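Side-chain contacts in type II secretion system protein H (Vibrio cholerae, PDB 4DQ9), which forms part of the pseudopilus tip complex that recognises and binds substrates for export from the periplasm by the type II secretion system: residues 5-8 with 9-13; 12-15 with 16-20; 19-22 with 23-27. One frame throughout, in Å; residues are numbered along the deposited sequence.

Interaction 1. Residues 5-8 with 9-13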
loop_
_atom_site.group_PDB
_atom_site.type_symbol
_atom_site.label_atom_id
_atom_site.label_comp_id
_atom_site.label_asym_id
_atom_site.label_seq_id
_atom_site.Cartn_x
_atom_site.Cartn_y
_atom_site.Cartn_z
ATOM N N GLU A 5 24.770 -17.995 10.750
ATOM C CA GLU A 5 23.454 -17.446 10.994
ATOM C C GLU A 5 22.970 -16.559 9.900
ATOM O O GLU A 5 21.759 -16.553 9.572
ATOM C CB GLU A 5 23.377 -16.764 12.380
ATOM C CG GLU A 5 23.534 -17.686 13.541
ATOM C CD GLU A 5 23.694 -16.969 14.903
ATOM O OE1 GLU A 5 23.581 -15.735 14.936
ATOM O OE2 GLU A 5 23.875 -17.679 15.949
ATOM N N ALA A 6 23.867 -15.732 9.363
ATOM C CA ALA A 6 23.484 -14.802 8.293
ATOM C C ALA A 6 23.002 -15.570 7.061
ATOM O O ALA A 6 22.009 -15.224 6.413
ATOM C CB ALA A 6 24.689 -13.912 7.923
ATOM N N LYS A 7 23.707 -16.621 6.678
ATOM C CA LYS A 7 23.314 -17.473 5.572
ATOM C C LYS A 7 21.883 -18.050 5.774
ATOM O O LYS A 7 21.055 -18.034 4.929
ATOM C CB LYS A 7 24.268 -18.620 5.396
ATOM C CG LYS A 7 23.907 -19.526 4.229
ATOM C CD LYS A 7 25.030 -20.498 3.899
ATOM C CE LYS A 7 24.516 -21.494 2.859
ATOM N NZ LYS A 7 25.573 -22.480 2.547
ATOM N N ILE A 8 21.679 -18.623 6.935
ATOM C CA ILE A 8 20.429 -19.296 7.287
ATOM C C ILE A 8 19.323 -18.255 7.219
ATOM O O ILE A 8 18.166 -18.593 6.735
ATOM C CB ILE A 8 20.536 -19.885 8.709
ATOM C CG1 ILE A 8 21.432 -21.102 8.676
ATOM C CG2 ILE A 8 19.133 -20.212 9.260
ATOM C CD1 ILE A 8 21.670 -21.717 10.061
ATOM N N SER A 9 19.605 -17.045 7.731
ATOM C CA SER A 9 18.584 -15.956 7.722
ATOM C C SER A 9 18.307 -15.494 6.304
ATOM O O SER A 9 17.088 -15.246 5.979
ATOM C CB SER A 9 18.991 -14.774 8.558
ATOM O OG SER A 9 18.991 -15.098 9.892
ATOM N N ALA A 10 19.278 -15.546 5.428
ATOM C CA ALA A 10 19.047 -15.101 4.041
ATOM C C ALA A 10 18.248 -16.192 3.315
ATOM O O ALA A 10 17.269 -15.915 2.579
ATOM C CB ALA A 10 20.401 -14.802 3.325
ATOM N N GLN A 11 18.528 -17.456 3.618
ATOM C CA GLN A 11 17.758 -18.587 3.001
ATOM C C GLN A 11 16.316 -18.500 3.457
ATOM O O GLN A 11 15.370 -18.694 2.656
ATOM C CB GLN A 11 18.392 -19.852 3.507
ATOM C CG GLN A 11 19.727 -20.194 2.961
ATOM C CD GLN A 11 20.179 -21.668 3.457
ATOM O OE1 GLN A 11 19.924 -22.082 4.594
ATOM N NE2 GLN A 11 20.868 -22.403 2.622
ATOM N N SER A 12 16.125 -18.162 4.738
ATOM C CA SER A 12 14.751 -18.089 5.309
ATOM C C SER A 12 14.016 -16.990 4.555
ATOM O O SER A 12 12.830 -17.223 4.124
ATOM C CB SER A 12 14.749 -17.800 6.790
ATOM O OG SER A 12 13.525 -17.238 7.285
ATOM N N PHE A 13 14.614 -15.801 4.433
ATOM C CA PHE A 13 13.917 -14.746 3.669
ATOM C C PHE A 13 13.596 -15.141 2.221
ATOM O O PHE A 13 12.493 -14.865 1.714
ATOM C CB PHE A 13 14.600 -13.404 3.818
ATOM C CG PHE A 13 13.957 -12.327 2.984
ATOM C CD1 PHE A 13 12.744 -11.849 3.401
ATOM C CD2 PHE A 13 14.501 -11.835 1.851
ATOM C CE1 PHE A 13 12.054 -10.891 2.613
ATOM C CE2 PHE A 13 13.882 -10.793 1.130
ATOM C CZ PHE A 13 12.663 -10.357 1.517
#

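Interaction 2. Residues 12-15 with 16-20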
loop_
_atom_site.group_PDB
_atom_site.type_symbol
_atom_site.label_atom_id
_atom_site.label_comp_id
_atom_site.label_asym_id
_atom_site.label_seq_id
_atom_site.Cartn_x
_atom_site.Cartn_y
_atom_site.Cartn_z
ATOM N N SER A 12 16.125 -18.162 4.738
ATOM C CA SER A 12 14.751 -18.089 5.309
ATOM C C SER A 12 14.016 -16.990 4.555
ATOM O O SER A 12 12.830 -17.223 4.124
ATOM C CB SER A 12 14.749 -17.800 6.790
ATOM O OG SER A 12 13.525 -17.238 7.285
ATOM N N PHE A 13 14.614 -15.801 4.433
ATOM C CA PHE A 13 13.917 -14.746 3.669
ATOM C C PHE A 13 13.596 -15.141 2.221
ATOM O O PHE A 13 12.493 -14.865 1.714
ATOM C CB PHE A 13 14.600 -13.404 3.818
ATOM C CG PHE A 13 13.957 -12.327 2.984
ATOM C CD1 PHE A 13 12.744 -11.849 3.401
ATOM C CD2 PHE A 13 14.501 -11.835 1.851
ATOM C CE1 PHE A 13 12.054 -10.891 2.613
ATOM C CE2 PHE A 13 13.882 -10.793 1.130
ATOM C CZ PHE A 13 12.663 -10.357 1.517
ATOM N N TYR A 14 14.537 -15.771 1.535
ATOM C CA TYR A 14 14.383 -16.205 0.164
ATOM C C TYR A 14 13.197 -17.124 0.070
ATOM O O TYR A 14 12.377 -16.942 -0.820
ATOM C CB TYR A 14 15.635 -16.859 -0.300
ATOM C CG TYR A 14 15.621 -17.408 -1.663
ATOM C CD1 TYR A 14 15.653 -16.542 -2.754
ATOM C CD2 TYR A 14 15.800 -18.786 -1.861
ATOM C CE1 TYR A 14 15.697 -17.047 -4.018
ATOM C CE2 TYR A 14 15.906 -19.289 -3.117
ATOM C CZ TYR A 14 15.803 -18.390 -4.192
ATOM O OH TYR A 14 15.903 -18.797 -5.505
ATOM N N GLN A 15 13.104 -18.083 0.979
ATOM C CA GLN A 15 12.045 -19.099 0.942
ATOM C C GLN A 15 10.721 -18.452 1.168
ATOM O O GLN A 15 9.732 -18.815 0.479
ATOM C CB GLN A 15 12.240 -20.143 1.995
ATOM C CG GLN A 15 13.524 -20.947 1.766
ATOM C CD GLN A 15 13.811 -21.962 2.947
ATOM O OE1 GLN A 15 13.384 -21.780 4.094
ATOM N NE2 GLN A 15 14.528 -23.055 2.639
ATOM N N ARG A 16 10.701 -17.413 2.033
ATOM C CA ARG A 16 9.439 -16.772 2.353
ATOM C C ARG A 16 9.004 -15.857 1.219
ATOM O O ARG A 16 7.803 -15.814 0.893
ATOM C CB ARG A 16 9.548 -15.980 3.666
ATOM C CG ARG A 16 9.705 -16.967 4.834
ATOM C CD ARG A 16 10.462 -16.308 6.021
ATOM N NE ARG A 16 10.564 -17.259 7.160
ATOM C CZ ARG A 16 9.528 -17.504 7.923
ATOM N NH1 ARG A 16 8.414 -16.871 7.691
ATOM N NH2 ARG A 16 9.593 -18.335 8.977
ATOM N N LEU A 17 9.947 -15.161 0.587
ATOM C CA LEU A 17 9.602 -14.298 -0.501
ATOM C C LEU A 17 9.052 -15.191 -1.686
ATOM O O LEU A 17 8.052 -14.820 -2.338
ATOM C CB LEU A 17 10.792 -13.543 -0.907
ATOM C CG LEU A 17 10.601 -12.617 -2.091
ATOM C CD1 LEU A 17 9.578 -11.520 -1.779
ATOM C CD2 LEU A 17 11.992 -12.043 -2.526
ATOM N N LEU A 18 9.730 -16.286 -1.977
ATOM C CA LEU A 18 9.331 -17.154 -3.086
ATOM C C LEU A 18 7.929 -17.602 -2.806
ATOM O O LEU A 18 7.050 -17.631 -3.702
ATOM C CB LEU A 18 10.297 -18.313 -3.225
ATOM C CG LEU A 18 11.609 -18.171 -3.955
ATOM C CD1 LEU A 18 12.178 -19.639 -4.289
ATOM C CD2 LEU A 18 11.577 -17.473 -5.185
ATOM N N LEU A 19 7.654 -17.999 -1.554
ATOM C CA LEU A 19 6.355 -18.518 -1.174
ATOM C C LEU A 19 5.267 -17.482 -1.405
ATOM O O LEU A 19 4.153 -17.780 -1.947
ATOM C CB LEU A 19 6.350 -19.009 0.276
ATOM C CG LEU A 19 5.171 -19.853 0.634
ATOM C CD1 LEU A 19 5.443 -20.907 1.783
ATOM C CD2 LEU A 19 4.115 -18.871 1.117
ATOM N N LEU A 20 5.533 -16.233 -1.018
ATOM C CA LEU A 20 4.516 -15.183 -1.131
ATOM C C LEU A 20 4.305 -14.880 -2.621
ATOM O O LEU A 20 3.143 -14.634 -2.977
ATOM C CB LEU A 20 4.984 -13.841 -0.588
ATOM C CG LEU A 20 4.768 -13.341 0.817
ATOM C CD1 LEU A 20 5.256 -11.785 0.946
ATOM C CD2 LEU A 20 3.440 -13.735 1.454
#

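Interaction 3. Residues 19-22 with 23-27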
loop_
_atom_site.group_PDB
_atom_site.type_symbol
_atom_site.label_atom_id
_atom_site.label_comp_id
_atom_site.label_asym_id
_atom_site.label_seq_id
_atom_site.Cartn_x
_atom_site.Cartn_y
_atom_site.Cartn_z
ATOM N N LEU A 19 7.654 -17.999 -1.554
ATOM C CA LEU A 19 6.355 -18.518 -1.174
ATOM C C LEU A 19 5.267 -17.482 -1.405
ATOM O O LEU A 19 4.153 -17.780 -1.947
ATOM C CB LEU A 19 6.350 -19.009 0.276
ATOM C CG LEU A 19 5.171 -19.853 0.634
ATOM C CD1 LEU A 19 5.443 -20.907 1.783
ATOM C CD2 LEU A 19 4.115 -18.871 1.117
ATOM N N LEU A 20 5.533 -16.233 -1.018
ATOM C CA LEU A 20 4.516 -15.183 -1.131
ATOM C C LEU A 20 4.305 -14.880 -2.621
ATOM O O LEU A 20 3.143 -14.634 -2.977
ATOM C CB LEU A 20 4.984 -13.841 -0.588
ATOM C CG LEU A 20 4.768 -13.341 0.817
ATOM C CD1 LEU A 20 5.256 -11.785 0.946
ATOM C CD2 LEU A 20 3.440 -13.735 1.454
ATOM N N ASN A 21 5.332 -14.898 -3.474
ATOM C CA ASN A 21 5.238 -14.658 -4.915
ATOM C C ASN A 21 4.325 -15.725 -5.534
ATOM O O ASN A 21 3.361 -15.436 -6.245
ATOM C CB ASN A 21 6.608 -14.618 -5.571
ATOM C CG ASN A 21 6.550 -14.558 -7.037
ATOM O OD1 ASN A 21 5.949 -13.626 -7.648
ATOM N ND2 ASN A 21 7.243 -15.496 -7.673
ATOM N N GLU A 22 4.581 -16.969 -5.159
ATOM C CA GLU A 22 3.747 -18.119 -5.547
ATOM C C GLU A 22 2.292 -17.985 -5.082
ATOM O O GLU A 22 1.407 -18.182 -5.876
ATOM C CB GLU A 22 4.411 -19.355 -4.955
ATOM C CG GLU A 22 3.749 -20.722 -5.185
ATOM C CD GLU A 22 4.602 -21.853 -4.626
ATOM O OE1 GLU A 22 5.395 -21.693 -3.668
ATOM O OE2 GLU A 22 4.402 -22.965 -5.074
ATOM N N GLU A 23 2.082 -17.495 -3.846
ATOM C CA GLU A 23 0.761 -17.337 -3.286
ATOM C C GLU A 23 0.021 -16.291 -4.089
ATOM O O GLU A 23 -1.176 -16.465 -4.414
ATOM C CB GLU A 23 0.773 -16.989 -1.823
ATOM C CG GLU A 23 -0.541 -17.224 -1.174
ATOM C CD GLU A 23 -0.904 -18.655 -0.985
ATOM O OE1 GLU A 23 -0.082 -19.637 -1.007
ATOM O OE2 GLU A 23 -2.057 -18.804 -0.726
ATOM N N ALA A 24 0.696 -15.180 -4.390
ATOM C CA ALA A 24 0.077 -14.057 -5.130
ATOM C C ALA A 24 -0.412 -14.592 -6.485
ATOM O O ALA A 24 -1.550 -14.331 -6.917
ATOM C CB ALA A 24 1.064 -12.859 -5.318
ATOM N N ILE A 25 0.438 -15.327 -7.171
ATOM C CA ILE A 25 0.144 -15.798 -8.547
ATOM C C ILE A 25 -1.038 -16.796 -8.501
ATOM O O ILE A 25 -2.024 -16.595 -9.259
ATOM C CB ILE A 25 1.435 -16.372 -9.201
ATOM C CG1 ILE A 25 2.396 -15.220 -9.579
ATOM C CG2 ILE A 25 1.005 -17.245 -10.498
ATOM C CD1 ILE A 25 3.842 -15.662 -9.697
ATOM N N LEU A 26 -1.015 -17.759 -7.571
ATOM C CA LEU A 26 -2.018 -18.813 -7.456
ATOM C C LEU A 26 -3.360 -18.239 -6.990
ATOM O O LEU A 26 -4.415 -18.671 -7.487
ATOM C CB LEU A 26 -1.571 -19.907 -6.494
ATOM C CG LEU A 26 -0.463 -20.901 -6.904
ATOM C CD1 LEU A 26 0.128 -21.530 -5.683
ATOM C CD2 LEU A 26 -1.013 -21.916 -7.858
ATOM N N SER A 27 -3.340 -17.235 -6.088
ATOM C CA SER A 27 -4.574 -16.801 -5.372
ATOM C C SER A 27 -5.188 -15.591 -5.974
ATOM O O SER A 27 -6.365 -15.249 -5.648
ATOM C CB SER A 27 -4.298 -16.501 -3.884
ATOM O OG SER A 27 -3.527 -15.325 -3.720
HETATM O O HOH W 1 2.592 -20.230 -1.887
#

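Interaction 1. Residues 5-8 with 9-13
In the long N-terminal helix of this pseudopilin, residues 2-27, Lys-7 and Gln-11 meet one turn apart, their side chains slanting across each other. Methylene CE of Lys-7 lies 3.8 Å from the amide nitrogen NE2 of Gln-11, a van der Waals touch between the outer parts of two long chains. Their backbones are joined as well: Gln-11 N donates to Lys-7 O over 2.9 Å. The first torsion of Gln-11 (chi1 -72°) sets CG next to its own backbone N, and CG thereby comes to 3.2 Å from Lys-7 O, the same oxygen that accepts the N-H of Gln-11. Ser-9 shows the same economy on another face. Its N-H binds Glu-5 O at 2.9 Å, while OG lies 3.1 Å from Glu-5 O and may share that acceptor, although its proton is not settled. Ser-12 N closes the following turn on Ile-8 O at 2.9 Å. Inward, Ser-9 and Ala-6 rest on Leu-71 of strand 71-77, and Ala-10 on Trp-141 of strand 141-145. Regular i to i+4 bonding, with Ala-6, Ser-9, Ala-10 and Phe-13 set against the strands and Ile-8 exposed, is characteristic of an amphipathic helix packed on a beta-sheet.

Interaction 2. Residues 12-15 with 16-20
Arg-16 and Ser-12 are joined twice, once through the backbone and once through their side chains. Arg-16 N donates to Ser-12 O, the ordinary helical bond, and NE donates to Ser-12 OG over 3.0 Å. The second bond is bent, 138° at the hydrogen, with the hydroxyl at the guanidinium edge and 18° out of its plane. Torsions on both sides bring the groups together: OG of Ser-12 stands opposite its backbone N (chi1 158°), and the arginine runs extended from CG to NE back along the helix, passing CD within 3.2 Å of Ser-12 O. The guanidinium is held farther out too, since NH1 bonds to Thr-62 O of strand 54-66.

Around this polar pair the packing is apolar. Leu-18 lays its CD1 over one face of the Tyr-14 ring, 3.8 Å from CZ, in a CH-pi contact, and Leu-18 N also bonds to Tyr-14 O. On the buried side, CB of Leu-17 sits over a face of the Phe-13 ring, whose CE2 is 4.3 Å from Leu-17 CD2. Phe-13 lies buried between helix 2-27 and both sheets, touching Leu-42 and Phe-44 of strand 41-48 as well as Phe-126 and Leu-128 of strand 126-132, while Leu-17 meets Phe-126 and Val-143 of strand 141-145.

Interaction 3. Residues 19-22 with 23-27
Glu-22 and Leu-26 run side by side in the same direction along the last turns of helix 2-27, the N-terminal helix of the pseudopilin fold. CG of Glu-22 lies 3.7 Å from CD1 of Leu-26, so it is the aliphatic part of the acid that packs on the leucine. With CG opposite its backbone N (chi1 179°) and the chain extended beyond, Glu-22 carries its carboxylate outward past this touch. Ile-25 does similar work one position earlier: its CD1 lies 3.5 Å from Asn-21 O, and its side chain passes slantwise over that of Asn-21. Beneath these contacts the backbone supplies i to i+4 bonds, among them Ile-25 N to Asn-21 O and Leu-26 N to Glu-22 O, the latter almost straight at 164°.

Glu-23 belongs to a second, polar layer. A water donates both to Leu-19 O and to OE1 of Glu-23, each at 2.9 Å, linking the carboxylate to a carbonyl that Glu-23 N already engages. A bend at chi2 (72°) turns the acid toward this water, and OE1 also forms a salt bridge with Lys-60 of strand 54-66. On the inner side Leu-20 packs on Phe-31, Val-33 and Val-117, and Ala-24 on Phe-31.

Where the helix finishes, Ser-27 doubles the grip on Glu-23 O: its N and its OG, the latter 2.7 Å away, donate from opposite faces of the carbonyl plane.

Overall arrangement
The three contacts follow one another along helix 2-27, neighbours overlapping. Interaction 1 and interaction 2 share Ser-12 and Phe-13, interaction 2 and interaction 3 share Leu-19 and Leu-20, and in each case the centres are 10 Å apart; the centres of interactions 1 and 3 are 21 Å apart. Partners change along the way: residues 5-13 face mainly strands 71-77, 126-132 and 141-145, residues 12-20 touch both sheets, and residues 19-27 meet strands 31-36, 54-66 and 115-117. Two sodium ions are bound in the crystal, and the Phe-13 side chain is about 9 Å from one; no residue of the contacts belongs to either site. The example illustrates how one helix can span two sheets.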